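Local coordinates for protein endonuclease PI-MtuI (Mycobacterium tuberculosis, PDB 2IMZ) that probably excises itself from a RecA precursor by protein splicing and joins the flanking segments, acting as the splicing domain of the RecA intein, at residues R54-L59 against R144-F149; G58-G63 against V136-L141. The protein carries 1 engineered substitution. One frame throughout, in Å; residues are numbered along the deposited sequence.

Contact 1. Residues R54-L59 against R144-F149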
# COMPACT_ATOMS: atom_id res chain seq x y z
N ARG A 54 5.29 -6.71 15.46
CA ARG A 54 3.91 -6.25 15.57
C ARG A 54 2.99 -7.44 15.82
O ARG A 54 3.41 -8.59 15.74
CB ARG A 54 3.48 -5.55 14.28
CG ARG A 54 4.43 -4.46 13.82
CD ARG A 54 3.86 -3.70 12.64
NE ARG A 54 4.79 -2.68 12.16
CZ ARG A 54 4.43 -1.58 11.50
NH1 ARG A 54 3.15 -1.35 11.25
NH2 ARG A 54 5.35 -0.72 11.10
N ASP A 55 1.73 -7.15 16.13
CA ASP A 55 0.76 -8.20 16.36
C ASP A 55 0.26 -8.67 15.00
O ASP A 55 -0.11 -7.85 14.16
CB ASP A 55 -0.44 -7.69 17.18
CG ASP A 55 -0.05 -7.21 18.55
OD1 ASP A 55 0.70 -7.92 19.24
OD2 ASP A 55 -0.50 -6.11 18.95
N VAL A 56 0.24 -9.98 14.80
CA VAL A 56 -0.24 -10.53 13.53
C VAL A 56 -1.24 -11.64 13.80
O VAL A 56 -1.15 -12.35 14.79
CB VAL A 56 0.91 -11.13 12.69
CG1 VAL A 56 1.85 -10.04 12.23
CG2 VAL A 56 1.66 -12.18 13.51
N ILE A 57 -2.22 -11.77 12.90
CA ILE A 57 -3.21 -12.82 13.01
C ILE A 57 -2.96 -13.78 11.86
O ILE A 57 -2.22 -13.46 10.93
CB ILE A 57 -4.66 -12.26 12.98
CG1 ILE A 57 -4.89 -11.38 11.75
CG2 ILE A 57 -4.92 -11.47 14.26
CD1 ILE A 57 -5.20 -12.16 10.49
N GLY A 58 -3.56 -14.97 11.93
CA GLY A 58 -3.34 -15.95 10.88
C GLY A 58 -4.57 -16.42 10.15
O GLY A 58 -5.65 -16.59 10.73
N LEU A 59 -4.41 -16.64 8.85
CA LEU A 59 -5.50 -17.11 8.01
C LEU A 59 -5.04 -18.34 7.25
O LEU A 59 -4.20 -18.24 6.35
CB LEU A 59 -5.91 -16.02 7.01
CG LEU A 59 -6.31 -14.66 7.60
CD1 LEU A 59 -6.59 -13.68 6.47
CD2 LEU A 59 -7.54 -14.83 8.48
N ARG A 144 -0.55 -13.06 17.57
CA ARG A 144 0.74 -13.38 18.18
C ARG A 144 1.74 -12.32 17.76
O ARG A 144 1.51 -11.57 16.81
CB ARG A 144 1.22 -14.77 17.73
CG ARG A 144 1.58 -14.88 16.26
CD ARG A 144 1.97 -16.31 15.89
NE ARG A 144 2.35 -16.43 14.49
CZ ARG A 144 3.55 -16.11 14.01
NH1 ARG A 144 4.49 -15.64 14.81
NH2 ARG A 144 3.80 -16.24 12.71
N ARG A 145 2.86 -12.25 18.47
CA ARG A 145 3.90 -11.28 18.18
C ARG A 145 4.89 -11.87 17.18
O ARG A 145 5.33 -13.00 17.34
CB ARG A 145 4.64 -10.89 19.46
CG ARG A 145 3.74 -10.33 20.55
CD ARG A 145 3.27 -8.94 20.19
NE ARG A 145 4.38 -8.00 20.14
CZ ARG A 145 4.27 -6.72 19.78
NH1 ARG A 145 3.09 -6.23 19.44
NH2 ARG A 145 5.34 -5.94 19.78
N ALA A 146 5.25 -11.09 16.17
CA ALA A 146 6.19 -11.55 15.16
C ALA A 146 6.85 -10.39 14.44
O ALA A 146 6.26 -9.31 14.33
CB ALA A 146 5.47 -12.43 14.14
N ARG A 147 8.07 -10.60 13.96
CA ARG A 147 8.75 -9.56 13.21
C ARG A 147 7.96 -9.47 11.92
O ARG A 147 7.51 -10.50 11.40
CB ARG A 147 10.19 -9.97 12.88
CG ARG A 147 11.08 -10.17 14.09
CD ARG A 147 12.53 -10.07 13.67
NE ARG A 147 12.86 -11.01 12.62
CZ ARG A 147 13.95 -10.93 11.85
NH1 ARG A 147 14.80 -9.93 12.02
NH2 ARG A 147 14.18 -11.84 10.92
N THR A 148 7.77 -8.26 11.41
CA THR A 148 7.00 -8.08 10.19
C THR A 148 7.76 -7.32 9.12
O THR A 148 8.74 -6.62 9.41
CB THR A 148 5.66 -7.37 10.49
OG1 THR A 148 5.92 -6.07 11.03
CG2 THR A 148 4.86 -8.18 11.50
N PHE A 149 7.31 -7.46 7.88
CA PHE A 149 7.97 -6.83 6.74
C PHE A 149 6.97 -6.39 5.68
O PHE A 149 5.79 -6.74 5.73
CB PHE A 149 8.95 -7.82 6.11
CG PHE A 149 9.89 -8.45 7.10
CD1 PHE A 149 9.47 -9.52 7.89
CD2 PHE A 149 11.17 -7.94 7.28
CE1 PHE A 149 10.31 -10.07 8.84
CE2 PHE A 149 12.02 -8.49 8.23
CZ PHE A 149 11.59 -9.56 9.02

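Contact 2. Residues G58-G63 against V136-L141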
# COMPACT_ATOMS: atom_id res chain seq x y z
N GLY A 58 -3.56 -14.97 11.93
CA GLY A 58 -3.34 -15.95 10.88
C GLY A 58 -4.57 -16.42 10.15
O GLY A 58 -5.65 -16.59 10.73
N LEU A 59 -4.41 -16.64 8.85
CA LEU A 59 -5.50 -17.11 8.01
C LEU A 59 -5.04 -18.34 7.25
O LEU A 59 -4.20 -18.24 6.35
CB LEU A 59 -5.91 -16.02 7.01
CG LEU A 59 -6.31 -14.66 7.60
CD1 LEU A 59 -6.59 -13.68 6.47
CD2 LEU A 59 -7.54 -14.83 8.48
N ARG A 60 -5.55 -19.52 7.62
CA ARG A 60 -5.19 -20.73 6.91
C ARG A 60 -6.14 -20.81 5.73
O ARG A 60 -7.36 -20.84 5.90
CB ARG A 60 -5.33 -21.98 7.80
CG ARG A 60 -4.78 -23.24 7.12
CD ARG A 60 -4.53 -24.36 8.12
NE ARG A 60 -5.76 -24.77 8.80
CZ ARG A 60 -6.70 -25.54 8.27
NH1 ARG A 60 -6.56 -26.01 7.03
NH2 ARG A 60 -7.78 -25.84 8.97
N ILE A 61 -5.56 -20.85 4.54
CA ILE A 61 -6.32 -20.88 3.30
C ILE A 61 -6.55 -22.31 2.83
O ILE A 61 -5.77 -23.20 3.16
CB ILE A 61 -5.55 -20.11 2.21
CG1 ILE A 61 -5.08 -18.76 2.77
CG2 ILE A 61 -6.42 -19.91 0.97
CD1 ILE A 61 -6.18 -17.88 3.34
N ALA A 62 -7.63 -22.53 2.08
CA ALA A 62 -7.90 -23.87 1.55
C ALA A 62 -6.64 -24.25 0.79
O ALA A 62 -6.11 -23.45 0.02
CB ALA A 62 -9.11 -23.84 0.61
N GLY A 63 -6.15 -25.47 1.00
CA GLY A 63 -4.93 -25.88 0.34
C GLY A 63 -3.82 -26.00 1.37
O GLY A 63 -2.84 -26.72 1.17
N VAL A 136 -11.37 -20.28 -0.21
CA VAL A 136 -11.92 -19.95 1.09
C VAL A 136 -10.93 -20.05 2.24
O VAL A 136 -9.94 -20.79 2.17
CB VAL A 136 -13.14 -20.84 1.44
CG1 VAL A 136 -14.23 -20.65 0.40
CG2 VAL A 136 -12.71 -22.31 1.50
N ILE A 137 -11.19 -19.28 3.29
CA ILE A 137 -10.38 -19.29 4.49
C ILE A 137 -10.89 -20.48 5.32
O ILE A 137 -12.08 -20.57 5.61
CB ILE A 137 -10.56 -17.99 5.30
CG1 ILE A 137 -9.95 -16.82 4.52
CG2 ILE A 137 -9.92 -18.12 6.67
CD1 ILE A 137 -10.28 -15.46 5.10
N ARG A 138 -9.99 -21.38 5.67
CA ARG A 138 -10.37 -22.57 6.44
C ARG A 138 -10.32 -22.33 7.94
O ARG A 138 -11.04 -22.98 8.70
CB ARG A 138 -9.44 -23.74 6.09
CG ARG A 138 -9.24 -23.99 4.60
CD ARG A 138 -10.04 -25.17 4.05
NE ARG A 138 -11.47 -24.95 4.08
CZ ARG A 138 -12.34 -25.54 3.25
NH1 ARG A 138 -11.93 -26.39 2.32
NH2 ARG A 138 -13.63 -25.27 3.36
N GLU A 139 -9.48 -21.40 8.38
CA GLU A 139 -9.33 -21.15 9.80
C GLU A 139 -8.68 -19.80 10.12
O GLU A 139 -7.79 -19.35 9.41
CB GLU A 139 -8.49 -22.28 10.41
CG GLU A 139 -8.15 -22.13 11.88
CD GLU A 139 -7.22 -23.23 12.37
OE1 GLU A 139 -6.81 -24.09 11.56
OE2 GLU A 139 -6.90 -23.23 13.58
N VAL A 140 -9.15 -19.17 11.19
CA VAL A 140 -8.59 -17.90 11.64
C VAL A 140 -7.82 -18.20 12.93
O VAL A 140 -8.38 -18.73 13.89
CB VAL A 140 -9.69 -16.86 11.93
CG1 VAL A 140 -9.08 -15.60 12.52
CG2 VAL A 140 -10.45 -16.54 10.65
N LEU A 141 -6.53 -17.86 12.94
CA LEU A 141 -5.67 -18.11 14.09
C LEU A 141 -5.49 -16.88 14.97
O LEU A 141 -5.46 -15.75 14.49
CB LEU A 141 -4.30 -18.62 13.64
CG LEU A 141 -4.21 -19.96 12.91
CD1 LEU A 141 -4.80 -21.05 13.78
CD2 LEU A 141 -4.93 -19.89 11.57

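Contact 1. Residues R54-L59 against R144-F149
Arg54, Asp55 and Val56 pair with Ala146, Arg145 and Arg144 in a short antiparallel ladder within the beta-rich Hint fold of the intein. Arg54 and Ala146 are joined by two backbone hydrogen bonds, Arg54 N to Ala146 O and Ala146 N to Arg54 O. Val56 and Arg144 form the second hydrogen-bonded pair, with Val56 N 2.9 Å from Arg144 O. Asp55 and Arg145 are the non-hydrogen-bonded pair between them. The axes of the two segments cross at 110°, far from antiparallel, which limits the ladder to these three pairs near the crossing.

On one face of the sheet, Asp55 and Arg145 make a salt bridge. Arg145 NH1 donates to Asp55 OD1 at 2.9 Å and 173°. OD1 lies in the guanidinium plane, whereas NH1 comes from above the carboxylate plane. The Arg145 chain is folded by bends at chi2 (-72°), which turns CD toward Asp55, and at chi3.

The other face carries Arg54, Val56, Arg144 and Ala146. Val56 CG2 touches Ala146 CB at 3.9 Å and Arg144 CG at the same distance. It also lies over one face of the Arg144 guanidinium, which makes a cation-pi contact with Trp68. Val56 CG1 packs on Thr148 CG2 at 3.6 Å. The extended Arg54 chain crosses Thr148 at about a right angle, with Arg54 CD 3.5 Å from Thr148 OG1. The polar ends are held by others: Thr148 OG1 hydrogen-bonds to Gly52 O and Arg54 NE to Gln51 O, while Arg54 NH1 makes a salt bridge with Asp72 of the second subunit.

Farther along, 54-59 pairs with strand 66-69, while Thr148 bonds through its backbone to strand 40-52 and Phe149 packs on helix 19-24.

Contact 2. Residues G58-G63 against V136-L141
Gly58, Leu59, Arg60 and Ile61 run antiparallel to Leu141, Val140, Glu139 and Ile137, the axes of the short segments 58-61 and 136-141 being 167° apart. Among the backbone bonds, Leu141 N reaches Gly58 O at 2.7 Å, and Arg60 N bonds to Glu139 O. Ala62 N closes the ladder on Val136 O at 2.9 Å. Arg60 O takes two donors: Arg138 N at 2.7 Å and, weakly, Glu139 N at 3.3 Å.

The charged contact is between Arg60 and Glu139. Arg60 NE (3.0 Å) and NH2 both donate to Glu139 OE1, on its anti side and from opposite faces of the carboxylate plane. OE1 lies in the guanidinium plane, and the two flat groups stand 80° apart. Arg138 CB covers one face of the same guanidinium, 3.8 Å from Arg60 NH1. Farther out, Arg138 CG and CD lie against the backbone of Ala62.

Apolar contacts line the other face. Leu59 and Val140 lie side by side, with Leu59 CD2 4.0 Å from Val140 CG2. Ile61 CD1 meets Ile137 CG1 at 4.1 Å. Ile137 also packs on Leu87 and on Val93 of strand 92-94.

Arg138 and Glu139 both sit opposite Arg60, and the register shifts by one: this is a classic beta bulge in an antiparallel pair.

Both contacts join the same two strands, 54-61 and 134-153, of one antiparallel sheet in the intein splicing domain. They are successive parts of one pairing that joins chain parts more than 70 residues apart. Their centres lie 15 Å apart. Along strand 54-61, contact 1 comes first and contact 2 follows, sharing Gly58 and Leu59. Along strand 134-153 the order is reversed, as antiparallel pairing requires. The contacts touch where Ile57 CB packs 3.9 Å from Leu141 O. Between the pairs Val56-Arg144 and Gly58-Leu141 the register moves by one residue, a further irregularity besides the bulge in contact 2. Contact 1 adjoins the second subunit through Arg54, whereas contact 2 touches no other chain of the assembly.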